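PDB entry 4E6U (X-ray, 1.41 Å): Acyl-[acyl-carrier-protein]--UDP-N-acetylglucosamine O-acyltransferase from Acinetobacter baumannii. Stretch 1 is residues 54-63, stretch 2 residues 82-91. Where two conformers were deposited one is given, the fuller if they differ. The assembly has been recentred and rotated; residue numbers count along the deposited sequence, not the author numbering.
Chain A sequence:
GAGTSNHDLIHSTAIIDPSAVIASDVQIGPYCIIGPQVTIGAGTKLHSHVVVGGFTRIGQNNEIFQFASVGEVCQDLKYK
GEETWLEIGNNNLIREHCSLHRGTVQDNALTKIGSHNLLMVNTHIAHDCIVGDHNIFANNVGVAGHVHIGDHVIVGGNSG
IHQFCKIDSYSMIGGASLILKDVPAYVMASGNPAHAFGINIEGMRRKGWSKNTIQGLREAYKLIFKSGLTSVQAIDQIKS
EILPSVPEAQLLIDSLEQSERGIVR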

# COMPACT_ATOMS: atom_id res chain seq x y z
N GLY A 54 8.58 -18.12 -12.63
CA GLY A 54 8.55 -19.27 -13.53
C GLY A 54 7.30 -19.21 -14.35
O GLY A 54 6.41 -18.39 -14.09
N PHE A 55 7.24 -20.05 -15.39
CA PHE A 55 5.97 -20.26 -16.11
C PHE A 55 5.33 -18.95 -16.55
O PHE A 55 4.14 -18.71 -16.32
N THR A 56 6.13 -18.11 -17.19
CA THR A 56 5.73 -16.78 -17.59
C THR A 56 6.20 -16.52 -19.02
O THR A 56 7.37 -16.75 -19.34
N ARG A 57 5.29 -16.03 -19.86
CA ARG A 57 5.63 -15.59 -21.20
C ARG A 57 5.54 -14.08 -21.21
O ARG A 57 4.50 -13.53 -20.86
N ILE A 58 6.64 -13.41 -21.56
CA ILE A 58 6.73 -11.96 -21.61
C ILE A 58 6.97 -11.55 -23.06
O ILE A 58 7.88 -12.07 -23.69
N GLY A 59 6.17 -10.62 -23.56
CA GLY A 59 6.30 -10.16 -24.94
C GLY A 59 7.42 -9.19 -25.19
O GLY A 59 8.45 -9.20 -24.50
N GLN A 60 7.24 -8.33 -26.18
CA GLN A 60 8.31 -7.50 -26.68
C GLN A 60 8.26 -6.12 -26.08
O GLN A 60 7.18 -5.60 -25.77
N ASN A 61 9.44 -5.52 -25.90
CA ASN A 61 9.55 -4.12 -25.52
C ASN A 61 8.90 -3.74 -24.19
O ASN A 61 8.46 -2.59 -24.01
N ASN A 62 8.88 -4.69 -23.26
CA ASN A 62 8.45 -4.41 -21.88
C ASN A 62 9.60 -3.82 -21.10
O ASN A 62 10.76 -4.00 -21.46
N GLU A 63 9.27 -3.15 -20.01
CA GLU A 63 10.29 -2.70 -19.09
C GLU A 63 9.80 -3.00 -17.70
O GLU A 63 8.69 -2.58 -17.30
N GLU A 82 -0.26 -27.02 -8.89
CA GLU A 82 -0.55 -27.29 -10.30
C GLU A 82 0.22 -26.36 -11.24
O GLU A 82 0.60 -25.24 -10.87
N GLU A 83 0.45 -26.82 -12.46
CA GLU A 83 1.13 -26.02 -13.46
C GLU A 83 0.20 -24.93 -13.96
O GLU A 83 -0.82 -25.20 -14.57
N THR A 84 0.57 -23.67 -13.68
CA THR A 84 -0.21 -22.55 -14.18
C THR A 84 0.74 -21.43 -14.59
O THR A 84 1.92 -21.48 -14.28
N TRP A 85 0.19 -20.45 -15.29
CA TRP A 85 0.97 -19.51 -16.09
C TRP A 85 0.60 -18.06 -15.87
O TRP A 85 -0.50 -17.73 -15.39
N LEU A 86 1.54 -17.20 -16.25
CA LEU A 86 1.33 -15.78 -16.45
C LEU A 86 1.74 -15.43 -17.87
O LEU A 86 2.79 -15.86 -18.33
N GLU A 87 0.92 -14.63 -18.53
CA GLU A 87 1.28 -14.04 -19.82
C GLU A 87 1.24 -12.52 -19.75
O GLU A 87 0.29 -11.95 -19.20
N ILE A 88 2.25 -11.89 -20.31
CA ILE A 88 2.35 -10.45 -20.42
C ILE A 88 2.59 -10.14 -21.89
O ILE A 88 3.44 -10.78 -22.52
N GLY A 89 1.86 -9.16 -22.43
CA GLY A 89 2.00 -8.78 -23.85
C GLY A 89 3.19 -7.88 -24.09
O GLY A 89 4.31 -8.16 -23.61
N ASN A 90 2.98 -6.81 -24.85
CA ASN A 90 4.07 -5.98 -25.34
C ASN A 90 3.99 -4.57 -24.80
O ASN A 90 2.91 -4.08 -24.51
N ASN A 91 5.14 -3.91 -24.68
CA ASN A 91 5.18 -2.49 -24.42
C ASN A 91 4.55 -2.06 -23.09
O ASN A 91 3.99 -0.97 -22.97

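Strands 56-58 and 85-88 run side by side and parallel, with Thr 56, Arg 57 and Ile 58 paired to Leu 86, Glu 87 and Ile 88. In this register, paired residues sit side by side, and the side chains of each pair share a face of the sheet.

The aromatic and cationic group centres on Trp 85 (chi1 m, chi2 82°). The guanidinium of Arg 57 lies flat on one face of the indole, with planes at 9° and Arg 57 CZ 3.7 Å from Trp 85 CE3. This is both a stack and a cation-pi contact. Arg 57 reaches it with chi1 m and chi2 and chi3 t. Phe 55 (m) occupies the opposite face. Its CB sits 4.0 Å from the centroid of the six-membered ring of Trp 85, and its ring presents an edge to the indole, with Phe 55 CD1 3.7 Å from Trp 85 CZ2.

The charged pair is Arg 57 and Glu 87 (chi1 m, chi2 t). Arg 57 NH1 and Glu 87 OE2 form a salt bridge of 2.6 Å. The carboxylate meets the guanidinium at its edge, near its plane, while Trp 85 lies over one face.

Thr 56, Ile 58, Leu 86 and Ile 88 share the sheet face opposite Arg 57 and Glu 87, and all four are buried. Ile 58 and Ile 88 are both m then t, and Ile 58 CG1 lies 4.2 Å from Ile 88 CD1. Thr 56 OG1 (m) is 3.7 Å from Leu 86 CB (Leu 86 is t, p) and donates to Gly 54 O at 2.8 Å.

Amides dominate beyond the strands. Asn 90 (m) accepts at OD1 from Gln 60 N, 2.8 Å away and nearly linear. Asn 62 (m) starts sideways, but its end turns in, and Asn 62 ND2 donates to Gly 89 O at 2.8 Å. Asn 61 and Asn 91, both m, share one water: it accepts from Asn 61 ND2 at 2.7 Å and donates to Asn 91 OD1 at 2.5 Å.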

# COMPACT_ATOMS: atom_id res chain seq x y z
CB PHE A 55 5.03 -21.14 -15.28
CG PHE A 55 5.63 -22.46 -14.93
CD1 PHE A 55 5.42 -23.55 -15.78
CD2 PHE A 55 6.45 -22.61 -13.82
CE1 PHE A 55 6.01 -24.78 -15.49
CE2 PHE A 55 7.03 -23.84 -13.53
CZ PHE A 55 6.81 -24.92 -14.37
CB THR A 56 6.32 -15.72 -16.61
OG1 THR A 56 5.76 -15.94 -15.31
CG2 THR A 56 5.98 -14.30 -17.03
CB ARG A 57 4.66 -16.17 -22.24
CG ARG A 57 4.70 -17.68 -22.29
CD ARG A 57 3.71 -18.25 -23.30
NE ARG A 57 3.54 -19.69 -23.08
CZ ARG A 57 2.52 -20.26 -22.46
NH1 ARG A 57 1.51 -19.54 -21.98
NH2 ARG A 57 2.50 -21.58 -22.31
CB ILE A 58 7.87 -11.43 -20.71
CG1 ILE A 58 7.58 -11.83 -19.26
CG2 ILE A 58 8.03 -9.92 -20.85
CD1 ILE A 58 8.72 -11.62 -18.28
CB GLN A 60 8.19 -7.36 -28.20
CG GLN A 60 8.34 -8.70 -28.94
CD GLN A 60 8.35 -8.57 -30.46
OE1 GLN A 60 8.78 -9.49 -31.16
NE2 GLN A 60 7.89 -7.44 -30.98
CB ASN A 61 9.09 -3.19 -26.66
CG ASN A 61 9.91 -3.39 -27.92
OD1 ASN A 61 11.13 -3.38 -27.87
ND2 ASN A 61 9.24 -3.60 -29.04
CB ASN A 62 7.97 -5.70 -21.25
CG ASN A 62 6.70 -6.22 -21.92
OD1 ASN A 62 5.64 -5.63 -21.75
ND2 ASN A 62 6.81 -7.29 -22.68
CB GLU A 63 10.56 -1.21 -19.28
CG GLU A 63 11.75 -0.72 -18.46
CD GLU A 63 12.16 0.71 -18.75
OE1 GLU A 63 13.18 1.16 -18.17
OE2 GLU A 63 11.46 1.42 -19.53
CB GLU A 82 -2.04 -27.16 -10.58
CG GLU A 82 -2.94 -28.10 -9.77
CD GLU A 82 -3.45 -27.49 -8.46
OE1 GLU A 82 -2.98 -26.41 -8.03
OE2 GLU A 82 -4.34 -28.10 -7.84
CB GLU A 83 1.59 -26.88 -14.64
CG GLU A 83 2.39 -26.10 -15.67
CD GLU A 83 2.90 -26.97 -16.79
OE1 GLU A 83 2.34 -26.89 -17.90
OE2 GLU A 83 3.85 -27.74 -16.54
CB THR A 84 -1.21 -22.00 -13.15
OG1 THR A 84 -0.47 -21.41 -12.09
CG2 THR A 84 -2.10 -23.11 -12.55
CB TRP A 85 0.77 -19.85 -17.58
CG TRP A 85 1.39 -21.16 -17.94
CD1 TRP A 85 0.85 -22.41 -17.77
CD2 TRP A 85 2.69 -21.35 -18.52
NE1 TRP A 85 1.74 -23.36 -18.21
CE2 TRP A 85 2.86 -22.74 -18.68
CE3 TRP A 85 3.70 -20.47 -18.93
CZ2 TRP A 85 4.04 -23.29 -19.23
CZ3 TRP A 85 4.88 -21.02 -19.48
CH2 TRP A 85 5.02 -22.41 -19.61
CB LEU A 86 2.15 -14.94 -15.44
CG LEU A 86 2.24 -13.42 -15.70
CD1 LEU A 86 0.88 -12.76 -15.55
CD2 LEU A 86 3.22 -12.78 -14.71
CB GLU A 87 0.31 -14.55 -20.91
CG GLU A 87 0.57 -15.98 -21.32
CD GLU A 87 -0.47 -16.54 -22.27
OE1 GLU A 87 -1.45 -15.84 -22.60
OE2 GLU A 87 -0.29 -17.72 -22.65
CB ILE A 88 3.53 -9.94 -19.56
CG1 ILE A 88 3.22 -10.11 -18.07
CG2 ILE A 88 3.87 -8.49 -19.87
CD1 ILE A 88 4.45 -9.98 -17.17
CB ASN A 90 3.99 -5.89 -26.87
CG ASN A 90 3.88 -7.23 -27.52
OD1 ASN A 90 4.63 -8.15 -27.23
ND2 ASN A 90 2.90 -7.35 -28.43
CB ASN A 91 4.57 -1.67 -25.58
CG ASN A 91 5.36 -1.82 -26.87
OD1 ASN A 91 5.15 -2.76 -27.63
ND2 ASN A 91 6.24 -0.89 -27.12
O HOH W 1 6.59 -3.79 -29.44